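PDB 5AEG: sulfoquinovosidase from Escherichia coli, which hydrolyses sulfoquinovosyl diacylglycerides and simple sulfoquinovosides such as sulfoquinovosyl glycerol, releasing sulfoquinovose for use as a carbon and sulfur source. Local coordinates for residues L30-S33 with P37-W40; P250-D255 with G327-A332; G263-C268 with D317-Q322; P589-Y594 with A598-L603; D612-P617 with D633-A638. One frame throughout, in Å; residues are numbered along the deposited sequence.

Contact 1 (L30-S33 with P37-W40)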
# COMPACT_ATOMS: atom_id res chain seq x y z
N LEU A 30 -15.27 -22.89 11.00
CA LEU A 30 -15.29 -22.90 12.48
C LEU A 30 -15.48 -24.30 13.03
O LEU A 30 -16.27 -25.09 12.45
CB LEU A 30 -16.46 -22.07 13.00
CG LEU A 30 -16.65 -20.65 12.56
CD1 LEU A 30 -17.98 -20.07 13.04
CD2 LEU A 30 -15.51 -19.79 13.12
N THR A 31 -14.73 -24.66 14.06
CA THR A 31 -15.00 -25.83 14.89
C THR A 31 -14.90 -25.37 16.33
O THR A 31 -14.06 -24.56 16.65
CB THR A 31 -13.95 -26.90 14.80
OG1 THR A 31 -12.72 -26.29 15.16
CG2 THR A 31 -13.84 -27.35 13.44
N HIS A 32 -15.76 -25.91 17.17
CA HIS A 32 -15.92 -25.48 18.57
C HIS A 32 -16.32 -26.69 19.39
O HIS A 32 -17.28 -27.36 19.03
CB HIS A 32 -17.05 -24.48 18.71
CG HIS A 32 -17.35 -24.10 20.13
ND1 HIS A 32 -16.68 -23.10 20.79
CD2 HIS A 32 -18.27 -24.57 21.01
CE1 HIS A 32 -17.14 -22.97 22.02
NE2 HIS A 32 -18.12 -23.84 22.18
N SER A 33 -15.65 -26.93 20.48
CA SER A 33 -16.24 -27.75 21.54
C SER A 33 -15.89 -27.12 22.86
O SER A 33 -15.10 -26.12 22.91
CB SER A 33 -15.63 -29.14 21.49
OG SER A 33 -14.23 -29.05 21.75
N PRO A 37 -12.56 -24.46 22.33
CA PRO A 37 -13.44 -23.37 21.92
C PRO A 37 -12.84 -22.57 20.74
O PRO A 37 -11.61 -22.60 20.50
CB PRO A 37 -13.52 -22.48 23.20
CG PRO A 37 -12.34 -22.84 24.00
CD PRO A 37 -11.92 -24.22 23.63
N CYS A 38 -13.70 -21.85 20.06
CA CYS A 38 -13.34 -21.03 18.97
C CYS A 38 -13.37 -19.59 19.40
O CYS A 38 -12.86 -18.72 18.64
CB CYS A 38 -14.29 -21.23 17.81
SG CYS A 38 -15.96 -20.57 17.87
N LEU A 39 -13.91 -19.30 20.60
CA LEU A 39 -14.11 -17.88 20.99
C LEU A 39 -13.75 -17.56 22.39
O LEU A 39 -14.06 -18.32 23.31
CB LEU A 39 -15.50 -17.44 20.65
CG LEU A 39 -16.01 -16.07 21.05
CD1 LEU A 39 -15.34 -14.94 20.24
CD2 LEU A 39 -17.48 -15.95 20.84
N TRP A 40 -12.94 -16.47 22.54
CA TRP A 40 -12.63 -15.88 23.82
C TRP A 40 -13.01 -14.40 23.76
O TRP A 40 -12.91 -13.75 22.72
CB TRP A 40 -11.11 -15.96 24.17
CG TRP A 40 -10.46 -17.27 24.40
CD1 TRP A 40 -9.96 -17.69 25.54
CD2 TRP A 40 -10.21 -18.30 23.43
NE1 TRP A 40 -9.36 -18.92 25.40
CE2 TRP A 40 -9.55 -19.34 24.11
CE3 TRP A 40 -10.50 -18.45 22.07
CZ2 TRP A 40 -9.15 -20.53 23.48
CZ3 TRP A 40 -10.11 -19.61 21.42
CH2 TRP A 40 -9.40 -20.63 22.12
O HOH W 1 -11.76 -23.82 17.80
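The imidazole of H32, at the end of strand 27-32, lies beside P37 and C38 just before strand 39-49 begins. Its CB passes near the sulfur of C38, with H32 CB and C38 SG 4.1 Å apart. CG stands anti to the backbone N (chi1 174°), which carries the ring across to the second segment. ND1 then accepts a weak, somewhat bent hydrogen bond from the backbone, C38 N to H32 ND1 at 3.3 Å, the donor lying at the ring edge and near its plane. CE1 packs on the proline, H32 CE1 to P37 CB 3.8 Å, the two side chains crossing at about a right angle. NE2, the far nitrogen, is hydrogen-bonded to T68 O, and with the weak bond at ND1 this limits how the ring can turn. A water lies between the backbones, 2.7 Å from T31 O and in weaker contact with P37 O. The short connection links the small N-terminal antiparallel sheet to the long strands of the N-terminal domain. Around it, F20 of strand 20-24 and F83 of strand 79-85 pack on the H32 ring, while A70 and A66 of strand 56-74 touch H32 and P37 respectively.

Contact 2 (P250-D255 with G327-A332)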
# COMPACT_ATOMS: atom_id res chain seq x y z
N PRO A 250 -4.42 7.53 -16.57
CA PRO A 250 -4.34 8.40 -17.75
C PRO A 250 -3.36 7.91 -18.73
O PRO A 250 -2.30 7.36 -18.33
CB PRO A 250 -3.93 9.73 -17.21
CG PRO A 250 -4.31 9.71 -15.74
CD PRO A 250 -4.23 8.28 -15.31
N ASP A 251 -3.66 8.16 -20.00
CA ASP A 251 -2.82 7.70 -21.11
C ASP A 251 -1.38 8.18 -21.03
O ASP A 251 -0.48 7.52 -21.48
CB ASP A 251 -3.42 8.12 -22.48
CG ASP A 251 -2.81 7.31 -23.63
OD1 ASP A 251 -2.99 6.06 -23.61
OD2 ASP A 251 -2.04 7.87 -24.41
N TRP A 252 -1.17 9.35 -20.44
CA TRP A 252 0.14 9.97 -20.41
C TRP A 252 1.13 9.28 -19.40
O TRP A 252 2.37 9.46 -19.49
CB TRP A 252 0.02 11.49 -20.19
CG TRP A 252 -0.68 11.88 -18.92
CD1 TRP A 252 -1.98 12.22 -18.81
CD2 TRP A 252 -0.12 11.97 -17.60
NE1 TRP A 252 -2.26 12.56 -17.53
CE2 TRP A 252 -1.15 12.39 -16.75
CE3 TRP A 252 1.19 11.81 -17.07
CZ2 TRP A 252 -0.96 12.60 -15.40
CZ3 TRP A 252 1.39 12.02 -15.72
CH2 TRP A 252 0.32 12.44 -14.89
N ILE A 253 0.59 8.51 -18.47
CA ILE A 253 1.43 7.71 -17.53
C ILE A 253 2.39 6.77 -18.23
O ILE A 253 3.52 6.62 -17.80
CB ILE A 253 0.57 6.92 -16.51
CG1 ILE A 253 -0.23 7.88 -15.62
CG2 ILE A 253 1.49 6.07 -15.62
CD1 ILE A 253 0.57 8.66 -14.59
N TYR A 254 1.97 6.27 -19.39
CA TYR A 254 2.77 5.35 -20.16
C TYR A 254 3.85 5.99 -21.02
O TYR A 254 4.65 5.27 -21.67
CB TYR A 254 1.84 4.53 -21.08
CG TYR A 254 0.70 3.91 -20.36
CD1 TYR A 254 0.87 2.80 -19.60
CD2 TYR A 254 -0.58 4.39 -20.50
CE1 TYR A 254 -0.21 2.23 -18.91
CE2 TYR A 254 -1.65 3.85 -19.82
CZ TYR A 254 -1.43 2.76 -19.02
OH TYR A 254 -2.47 2.24 -18.35
N ASP A 255 3.90 7.33 -21.06
CA ASP A 255 4.71 8.02 -22.04
C ASP A 255 6.13 8.37 -21.58
O ASP A 255 6.94 8.96 -22.37
CB ASP A 255 4.00 9.24 -22.56
CG ASP A 255 2.75 8.90 -23.29
OD1 ASP A 255 2.55 7.78 -23.77
OD2 ASP A 255 1.93 9.78 -23.38
N GLY A 327 4.02 17.90 -24.09
CA GLY A 327 3.82 16.52 -23.58
C GLY A 327 4.37 16.23 -22.16
O GLY A 327 4.73 15.10 -21.85
N VAL A 328 4.41 17.25 -21.29
CA VAL A 328 4.97 17.15 -19.92
C VAL A 328 3.91 17.67 -18.98
O VAL A 328 3.45 18.84 -19.05
CB VAL A 328 6.28 17.93 -19.77
CG1 VAL A 328 6.87 17.89 -18.38
CG2 VAL A 328 7.29 17.45 -20.79
N GLN A 329 3.52 16.79 -18.08
CA GLN A 329 2.59 17.13 -16.98
C GLN A 329 3.35 17.64 -15.76
O GLN A 329 4.56 17.35 -15.59
CB GLN A 329 1.82 15.88 -16.62
CG GLN A 329 0.82 15.42 -17.67
CD GLN A 329 -0.38 16.38 -17.79
OE1 GLN A 329 -0.83 16.93 -16.84
NE2 GLN A 329 -0.79 16.63 -18.97
N PHE A 330 2.66 18.42 -14.92
CA PHE A 330 3.26 18.92 -13.69
C PHE A 330 2.52 18.29 -12.54
O PHE A 330 1.26 18.31 -12.47
CB PHE A 330 3.14 20.47 -13.53
CG PHE A 330 3.79 20.97 -12.29
CD1 PHE A 330 5.16 21.01 -12.21
CD2 PHE A 330 3.05 21.30 -11.19
CE1 PHE A 330 5.78 21.43 -11.05
CE2 PHE A 330 3.67 21.72 -10.02
CZ PHE A 330 5.02 21.76 -9.95
N LEU A 331 3.30 17.74 -11.63
CA LEU A 331 2.72 17.07 -10.45
C LEU A 331 3.22 17.69 -9.15
O LEU A 331 4.40 18.04 -9.01
CB LEU A 331 3.01 15.56 -10.45
CG LEU A 331 2.43 14.69 -11.54
CD1 LEU A 331 3.27 14.72 -12.80
CD2 LEU A 331 2.31 13.23 -11.08
N ALA A 332 2.35 17.77 -8.17
CA ALA A 332 2.66 18.48 -6.92
C ALA A 332 2.53 17.59 -5.70
O ALA A 332 2.79 16.43 -5.81
CB ALA A 332 1.80 19.76 -6.85
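The aliphatic part of a polar side chain, the CG of Q329, sits over the centre of the W252 six-membered ring: Q329 CG lies 3.6 Å from the centroid of that ring and 12° off its normal, a CH-pi contact. Q329 has its CG beside the backbone N (chi1 -70°) and bends again at chi2, so that the methylene faces the indole while the amide plane is tilted 27° from that of the ring. The indole is covered on the opposite face too, where I253 CD1 of its own segment lies toward the rim. Farther along the strand, L331 CD1 approaches W252 CH2 at 4.3 Å. The indole NE1 donates to E449 O, which fixes the turn of the ring between its two covers. Replacing W252 by an alanine would probably open a gap beneath Q329 CG and L331 CD1 and leave E449 O without this donor. Strand 329-334 pairs with strand 282-286 through backbone bonds of Q329 and L331, and 250-255 leads into strand 257-260. The contact thus packs the entry to one parallel strand against the start of another, at the end of the TIM barrel of family 31 glycosidases where its parallel strands begin.

Contact 3 (G263-C268 with D317-Q322)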
# COMPACT_ATOMS: atom_id res chain seq x y z
N GLY A 263 13.70 22.71 -6.18
CA GLY A 263 14.59 23.85 -6.32
C GLY A 263 14.14 24.96 -7.25
O GLY A 263 14.95 25.90 -7.53
N GLY A 264 12.91 24.85 -7.75
CA GLY A 264 12.21 25.87 -8.45
C GLY A 264 12.14 25.72 -9.99
O GLY A 264 12.59 24.74 -10.57
N THR A 265 11.45 26.65 -10.63
CA THR A 265 11.01 26.52 -12.01
C THR A 265 12.13 26.34 -12.95
O THR A 265 12.09 25.49 -13.86
CB THR A 265 10.24 27.80 -12.45
OG1 THR A 265 9.27 28.04 -11.47
CG2 THR A 265 9.47 27.60 -13.79
N GLU A 266 13.15 27.15 -12.75
CA GLU A 266 14.27 27.11 -13.70
C GLU A 266 15.17 25.84 -13.53
O GLU A 266 15.72 25.34 -14.54
CB GLU A 266 15.03 28.46 -13.72
CG GLU A 266 14.21 29.51 -14.51
CD GLU A 266 13.92 29.10 -16.03
OE1 GLU A 266 14.86 29.01 -16.85
OE2 GLU A 266 12.77 28.81 -16.44
N VAL A 267 15.34 25.35 -12.31
CA VAL A 267 16.05 24.09 -12.07
C VAL A 267 15.27 22.94 -12.78
O VAL A 267 15.88 22.08 -13.42
CB VAL A 267 16.26 23.80 -10.54
CG1 VAL A 267 16.76 22.36 -10.32
CG2 VAL A 267 17.33 24.70 -9.94
N CYS A 268 13.95 23.00 -12.69
CA CYS A 268 13.11 21.98 -13.33
C CYS A 268 13.29 22.06 -14.83
O CYS A 268 13.49 21.06 -15.49
CB CYS A 268 11.64 22.16 -12.97
SG CYS A 268 11.17 21.72 -11.27
N ASP A 317 2.53 29.01 -13.29
CA ASP A 317 1.19 28.96 -13.90
C ASP A 317 1.30 28.96 -15.41
O ASP A 317 0.68 28.11 -16.07
CB ASP A 317 0.25 30.06 -13.39
CG ASP A 317 0.85 31.45 -13.44
OD1 ASP A 317 2.07 31.68 -13.82
OD2 ASP A 317 0.06 32.31 -13.08
N SER A 318 2.17 29.82 -15.95
CA SER A 318 2.36 29.82 -17.40
C SER A 318 3.30 28.70 -17.86
O SER A 318 3.12 28.17 -18.98
CB SER A 318 2.87 31.16 -17.93
OG SER A 318 4.10 31.50 -17.31
N ARG A 319 4.31 28.36 -17.04
CA ARG A 319 5.22 27.28 -17.41
C ARG A 319 4.50 25.94 -17.56
O ARG A 319 4.90 25.16 -18.44
CB ARG A 319 6.46 27.15 -16.48
CG ARG A 319 7.63 26.38 -17.09
CD ARG A 319 8.10 26.96 -18.45
NE ARG A 319 8.64 28.28 -18.23
CZ ARG A 319 9.87 28.52 -17.80
NH1 ARG A 319 10.75 27.55 -17.60
NH2 ARG A 319 10.23 29.76 -17.49
N ILE A 320 3.49 25.66 -16.69
CA ILE A 320 2.71 24.39 -16.75
C ILE A 320 2.10 24.30 -18.14
O ILE A 320 2.19 23.27 -18.80
CB ILE A 320 1.63 24.29 -15.66
CG1 ILE A 320 2.32 24.10 -14.28
CG2 ILE A 320 0.64 23.15 -15.95
CD1 ILE A 320 1.39 24.22 -13.09
N LYS A 321 1.59 25.43 -18.66
CA LYS A 321 0.96 25.42 -20.01
C LYS A 321 1.94 25.08 -21.08
O LYS A 321 1.69 24.22 -21.93
CB LYS A 321 0.23 26.74 -20.30
CG LYS A 321 -0.89 27.07 -19.32
CD LYS A 321 -2.13 26.21 -19.56
CE LYS A 321 -3.23 26.37 -18.47
NZ LYS A 321 -3.14 25.36 -17.33
N GLN A 322 3.10 25.70 -21.02
CA GLN A 322 4.14 25.44 -21.97
C GLN A 322 4.57 23.95 -21.92
O GLN A 322 4.70 23.23 -22.95
CB GLN A 322 5.29 26.39 -21.68
CG GLN A 322 6.56 26.14 -22.49
CD GLN A 322 7.70 27.10 -22.14
OE1 GLN A 322 7.45 28.30 -21.91
NE2 GLN A 322 8.98 26.58 -22.11
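Two outer helices of the TIM barrel, 265-277 and 316-325, are joined here through E266 and T265 on the first and R319 on the second. Each helix belongs to the ring of helices that surrounds the parallel strands of the (beta/alpha)8 fold, and the contact lies away from the catalytic centre. R319 holds E266 in a salt bridge, end-on: both terminal guanidinium nitrogens converge on the same carboxylate oxygen. R319 NH1 reaches E266 OE2 at 2.6 Å with an N-H...O angle of 150°, while the bond from R319 NH2 to E266 OE2, at 2.9 Å, is more bent. Because both bonds end on OE2, the grip is forked and not a side-by-side pairing of two oxygens; OE2 lies nearly in the guanidinium plane, and the carboxylate and guanidinium planes are turned 72° apart. R319 gets there by leaving its backbone with CG opposite N (chi1 -160°) and then folding at chi2 and chi3. E266 bends at chi2 to meet it. NH1 has a further partner in Q269 OE1, one turn along the helix of E266, which adds to the hold on the guanidinium. The hydroxyl of T265 turns to a different partner, P314 O, in the loop ahead of helix 316-325. The T265 methyl instead lies over one face of the guanidinium, toward its rim, with T265 CG2 4.0 Å from R319 NH1 and 4.0 Å from R319 CG.

Contact 4 (P589-Y594 with A598-L603)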
# COMPACT_ATOMS: atom_id res chain seq x y z
N PRO A 589 1.22 -12.27 -8.60
CA PRO A 589 1.85 -13.41 -8.01
C PRO A 589 1.85 -14.54 -9.09
O PRO A 589 0.87 -14.61 -9.82
CB PRO A 589 0.91 -13.77 -6.85
CG PRO A 589 0.20 -12.49 -6.54
CD PRO A 589 0.02 -11.84 -7.85
N LEU A 590 2.92 -15.30 -9.19
CA LEU A 590 3.01 -16.34 -10.28
C LEU A 590 1.85 -17.39 -10.17
O LEU A 590 1.38 -17.92 -11.20
CB LEU A 590 4.29 -17.05 -10.26
CG LEU A 590 5.41 -16.46 -11.15
CD1 LEU A 590 5.90 -15.05 -10.75
CD2 LEU A 590 6.58 -17.39 -11.25
N PHE A 591 1.34 -17.60 -8.96
CA PHE A 591 0.30 -18.62 -8.73
C PHE A 591 -1.03 -18.16 -9.27
O PHE A 591 -1.88 -18.99 -9.42
CB PHE A 591 0.28 -19.12 -7.29
CG PHE A 591 0.00 -18.05 -6.27
CD1 PHE A 591 -1.25 -17.51 -6.12
CD2 PHE A 591 1.01 -17.60 -5.50
CE1 PHE A 591 -1.50 -16.55 -5.13
CE2 PHE A 591 0.79 -16.61 -4.54
CZ PHE A 591 -0.46 -16.12 -4.34
N LEU A 592 -1.22 -16.89 -9.67
CA LEU A 592 -2.43 -16.52 -10.36
C LEU A 592 -2.56 -17.27 -11.72
O LEU A 592 -3.71 -17.52 -12.18
CB LEU A 592 -2.56 -15.06 -10.66
CG LEU A 592 -2.68 -14.05 -9.51
CD1 LEU A 592 -3.11 -12.70 -10.00
CD2 LEU A 592 -3.52 -14.57 -8.40
N HIS A 593 -1.42 -17.57 -12.33
CA HIS A 593 -1.41 -18.22 -13.67
C HIS A 593 -0.81 -19.59 -13.68
O HIS A 593 -0.91 -20.23 -14.72
CB HIS A 593 -0.77 -17.32 -14.72
CG HIS A 593 -1.50 -16.07 -14.92
ND1 HIS A 593 -2.82 -16.03 -15.37
CD2 HIS A 593 -1.13 -14.77 -14.68
CE1 HIS A 593 -3.21 -14.77 -15.43
NE2 HIS A 593 -2.20 -13.99 -15.02
N TYR A 594 -0.13 -20.04 -12.62
CA TYR A 594 0.57 -21.33 -12.51
C TYR A 594 0.08 -21.95 -11.20
O TYR A 594 0.84 -22.32 -10.37
CB TYR A 594 2.15 -21.17 -12.58
CG TYR A 594 2.52 -20.55 -13.90
CD1 TYR A 594 2.71 -21.35 -15.05
CD2 TYR A 594 2.57 -19.17 -14.06
CE1 TYR A 594 2.91 -20.77 -16.31
CE2 TYR A 594 2.83 -18.57 -15.31
CZ TYR A 594 3.06 -19.38 -16.43
OH TYR A 594 3.21 -18.86 -17.69
N ALA A 598 3.53 -25.80 -7.01
CA ALA A 598 3.69 -25.59 -5.54
C ALA A 598 4.78 -24.56 -5.16
O ALA A 598 4.62 -23.80 -4.21
CB ALA A 598 3.97 -26.91 -4.83
N HIS A 599 5.83 -24.46 -5.98
CA HIS A 599 6.93 -23.61 -5.69
C HIS A 599 6.53 -22.13 -5.79
O HIS A 599 7.06 -21.28 -5.04
CB HIS A 599 8.12 -23.93 -6.60
CG HIS A 599 9.38 -23.29 -6.11
ND1 HIS A 599 9.89 -23.50 -4.84
CD2 HIS A 599 10.19 -22.36 -6.67
CE1 HIS A 599 10.96 -22.75 -4.65
NE2 HIS A 599 11.18 -22.07 -5.77
N THR A 600 5.60 -21.84 -6.63
CA THR A 600 5.25 -20.41 -6.92
C THR A 600 4.61 -19.72 -5.67
O THR A 600 4.63 -18.48 -5.57
CB THR A 600 4.32 -20.22 -8.08
OG1 THR A 600 3.02 -20.82 -7.82
CG2 THR A 600 4.94 -20.76 -9.42
N TYR A 601 4.16 -20.53 -4.69
CA TYR A 601 3.42 -20.00 -3.53
C TYR A 601 4.36 -19.41 -2.54
O TYR A 601 3.93 -18.67 -1.64
CB TYR A 601 2.48 -21.09 -2.91
CG TYR A 601 1.33 -21.46 -3.84
CD1 TYR A 601 1.45 -22.48 -4.80
CD2 TYR A 601 0.11 -20.84 -3.74
CE1 TYR A 601 0.41 -22.78 -5.65
CE2 TYR A 601 -0.96 -21.15 -4.57
CZ TYR A 601 -0.80 -22.14 -5.54
OH TYR A 601 -1.90 -22.40 -6.33
N THR A 602 5.64 -19.74 -2.61
CA THR A 602 6.57 -19.29 -1.62
C THR A 602 7.53 -18.19 -2.17
O THR A 602 8.43 -17.80 -1.47
CB THR A 602 7.41 -20.46 -1.06
OG1 THR A 602 8.11 -21.06 -2.11
CG2 THR A 602 6.52 -21.52 -0.36
N LEU A 603 7.36 -17.79 -3.42
CA LEU A 603 8.17 -16.77 -4.03
C LEU A 603 7.75 -15.40 -3.42
O LEU A 603 6.53 -15.13 -3.21
CB LEU A 603 7.99 -16.74 -5.54
CG LEU A 603 8.42 -18.01 -6.32
CD1 LEU A 603 8.02 -17.86 -7.76
CD2 LEU A 603 9.89 -18.29 -6.16
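The nearest CA atoms across 589-594 and 598-603 are those of F591 and T600, 5.6 Å apart. The first segment forms a turn in which L590 O accepts from both H593 N and Y594 N; the second contains a 3-10 segment, 599-601. F591 and Y601 lie with ring planes nearly parallel (6°) but offset so far that little of one ring lies over the other, their centroids 4.8 Å apart. This offset places F591 CB over the face of Y601, 3.8 Å from its centroid, in a CH-pi contact. F591 CG stands between its backbone N and carbonyl carbon (chi1 61°), which swings the ring along that of Y601. T600 packs beside F591, its OG1 3.3 Å from F591 CB and hydrogen-bonded to D597 O, while L590 CD2 meets L603 CD1 at 3.8 Å. Y601 OH is hydrogen-bonded to E595 O. An alanine in place of Y601 is likely to uncover F591 CB and one face of its ring, and to leave E595 O without its hydroxyl partner. The pair lies between strands 587-588 and 607-609 of the C-terminal domain; Y232 of helix 232-243 packs on both rings and M495 of helix 486-495 touches F591.

Contact 5 (D612-P617 with D633-A638)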
# COMPACT_ATOMS: atom_id res chain seq x y z
N ASP A 612 2.13 -12.26 -19.46
CA ASP A 612 3.13 -12.87 -20.37
C ASP A 612 4.58 -12.48 -20.08
O ASP A 612 5.49 -12.95 -20.77
CB ASP A 612 2.75 -12.47 -21.81
CG ASP A 612 1.45 -13.14 -22.30
OD1 ASP A 612 1.14 -14.17 -21.77
OD2 ASP A 612 0.75 -12.58 -23.17
N ILE A 613 4.83 -11.59 -19.09
CA ILE A 613 6.23 -11.24 -18.78
C ILE A 613 6.52 -11.65 -17.36
O ILE A 613 5.71 -11.38 -16.45
CB ILE A 613 6.44 -9.72 -18.90
CG1 ILE A 613 6.25 -9.29 -20.34
CG2 ILE A 613 7.86 -9.36 -18.42
CD1 ILE A 613 6.29 -7.80 -20.61
N LEU A 614 7.66 -12.29 -17.13
CA LEU A 614 8.09 -12.66 -15.83
C LEU A 614 9.28 -11.78 -15.48
O LEU A 614 10.26 -11.70 -16.26
CB LEU A 614 8.44 -14.13 -15.77
CG LEU A 614 8.90 -14.74 -14.41
CD1 LEU A 614 8.52 -16.22 -14.35
CD2 LEU A 614 10.35 -14.58 -14.08
N VAL A 615 9.26 -11.19 -14.27
CA VAL A 615 10.35 -10.23 -13.84
C VAL A 615 10.95 -10.67 -12.52
O VAL A 615 10.19 -10.94 -11.54
CB VAL A 615 9.87 -8.78 -13.71
CG1 VAL A 615 11.01 -7.77 -13.43
CG2 VAL A 615 9.03 -8.34 -14.90
N ALA A 616 12.27 -10.73 -12.45
CA ALA A 616 12.89 -11.01 -11.18
C ALA A 616 13.98 -9.97 -10.98
O ALA A 616 15.11 -10.16 -11.38
CB ALA A 616 13.44 -12.40 -11.12
N PRO A 617 13.64 -8.85 -10.37
CA PRO A 617 14.60 -7.75 -10.24
C PRO A 617 15.85 -8.06 -9.44
O PRO A 617 15.79 -8.69 -8.38
CB PRO A 617 13.78 -6.61 -9.58
CG PRO A 617 12.40 -7.05 -9.57
CD PRO A 617 12.35 -8.56 -9.76
N ASP A 633 6.72 -23.40 -18.81
CA ASP A 633 6.19 -22.65 -19.91
C ASP A 633 7.36 -22.53 -20.85
O ASP A 633 8.47 -22.88 -20.54
CB ASP A 633 5.59 -21.25 -19.54
CG ASP A 633 4.39 -20.89 -20.33
OD1 ASP A 633 4.39 -21.19 -21.53
OD2 ASP A 633 3.42 -20.23 -19.85
N ASN A 634 7.06 -22.02 -22.02
CA ASN A 634 8.13 -21.68 -22.98
C ASN A 634 8.50 -20.19 -22.84
O ASN A 634 7.77 -19.35 -23.31
CB ASN A 634 7.70 -22.08 -24.37
CG ASN A 634 7.73 -23.66 -24.50
OD1 ASN A 634 8.73 -24.39 -24.10
ND2 ASN A 634 6.63 -24.17 -24.89
N TRP A 635 9.63 -19.97 -22.21
CA TRP A 635 10.11 -18.63 -21.82
C TRP A 635 11.17 -18.19 -22.78
O TRP A 635 11.94 -19.01 -23.28
CB TRP A 635 10.63 -18.67 -20.38
CG TRP A 635 9.55 -18.86 -19.39
CD1 TRP A 635 9.30 -20.00 -18.71
CD2 TRP A 635 8.50 -17.93 -19.02
NE1 TRP A 635 8.27 -19.82 -17.89
CE2 TRP A 635 7.70 -18.59 -18.11
CE3 TRP A 635 8.19 -16.62 -19.37
CZ2 TRP A 635 6.63 -18.00 -17.53
CZ3 TRP A 635 7.14 -16.02 -18.76
CH2 TRP A 635 6.36 -16.71 -17.87
N VAL A 636 11.18 -16.89 -23.08
CA VAL A 636 12.23 -16.28 -23.88
C VAL A 636 12.85 -15.12 -23.11
O VAL A 636 12.09 -14.23 -22.67
CB VAL A 636 11.61 -15.70 -25.18
CG1 VAL A 636 12.71 -15.15 -26.04
CG2 VAL A 636 10.87 -16.80 -25.90
N HIS A 637 14.14 -15.18 -22.86
CA HIS A 637 14.87 -14.10 -22.22
C HIS A 637 14.80 -12.83 -23.09
O HIS A 637 15.16 -12.86 -24.30
CB HIS A 637 16.27 -14.55 -21.94
CG HIS A 637 17.13 -13.55 -21.23
ND1 HIS A 637 18.22 -12.94 -21.84
CD2 HIS A 637 17.06 -13.04 -19.99
CE1 HIS A 637 18.78 -12.11 -20.99
NE2 HIS A 637 18.13 -12.17 -19.84
N ALA A 638 14.32 -11.71 -22.51
CA ALA A 638 14.04 -10.50 -23.28
C ALA A 638 15.25 -9.95 -24.05
O ALA A 638 15.07 -9.36 -25.11
CB ALA A 638 13.55 -9.37 -22.39
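Apolar packing dominates where L614 meets W635 within the antiparallel sheet of the C-terminal domain. Strands 613-615 and 635-637 are not direct neighbours: strand 660-663 runs between them, and the CA atoms of L614 and W635 are 8.7 Å apart, so the side chains reach across the middle strand. The indole of W635 receives L614 over one face, toward the rim of the ring, the leucine running crosswise to the indole. L614 CG is anti to the backbone N (chi1 -179°), bringing CD1 over the benzene part of the indole. On the opposite face lies D633 CB. Strand 625-630 covers the apolar side, with L630 touching both L614 and W635. Polar bonds fix the surroundings. W635 NE1 is hydrogen-bonded to P631 O, and the carboxylates of D612 and D633 both form salt bridges with R663 of the intervening strand, a shared cation that probably offsets their like charges. D612 OD2 is also hydrogen-bonded to S666 OG. D633 OD1 accepts from N634 N at 2.8 Å through its anti lone pair. The closest approaches are made at the outer carbons of the benzene ring, W635 CZ3 standing 3.8 Å from L614 CB and 4.0 Å from D612 O.

Overall arrangement
Contacts 2 and 3 belong to the TIM barrel and touch directly, F330 CB on I320 CG1 at 3.8 Å, where helix 316-325 runs into strand 329-334; contact 3 is nested in the chain between the segments of contact 2. Contacts 4 and 5 share the C-terminal domain and also meet: Y594 OH lies 2.6 Å from D633 OD2, a probable hydrogen bond, and L590 CD2 packs on L614 CD1. Contact 1 stands apart, its centre about 63 Å from that of contact 3 across the molecule. Contact 2 comes nearer the substrate site than the others, the L331 side chain being about 9 Å from that of Q288, which binds the sulfolipid.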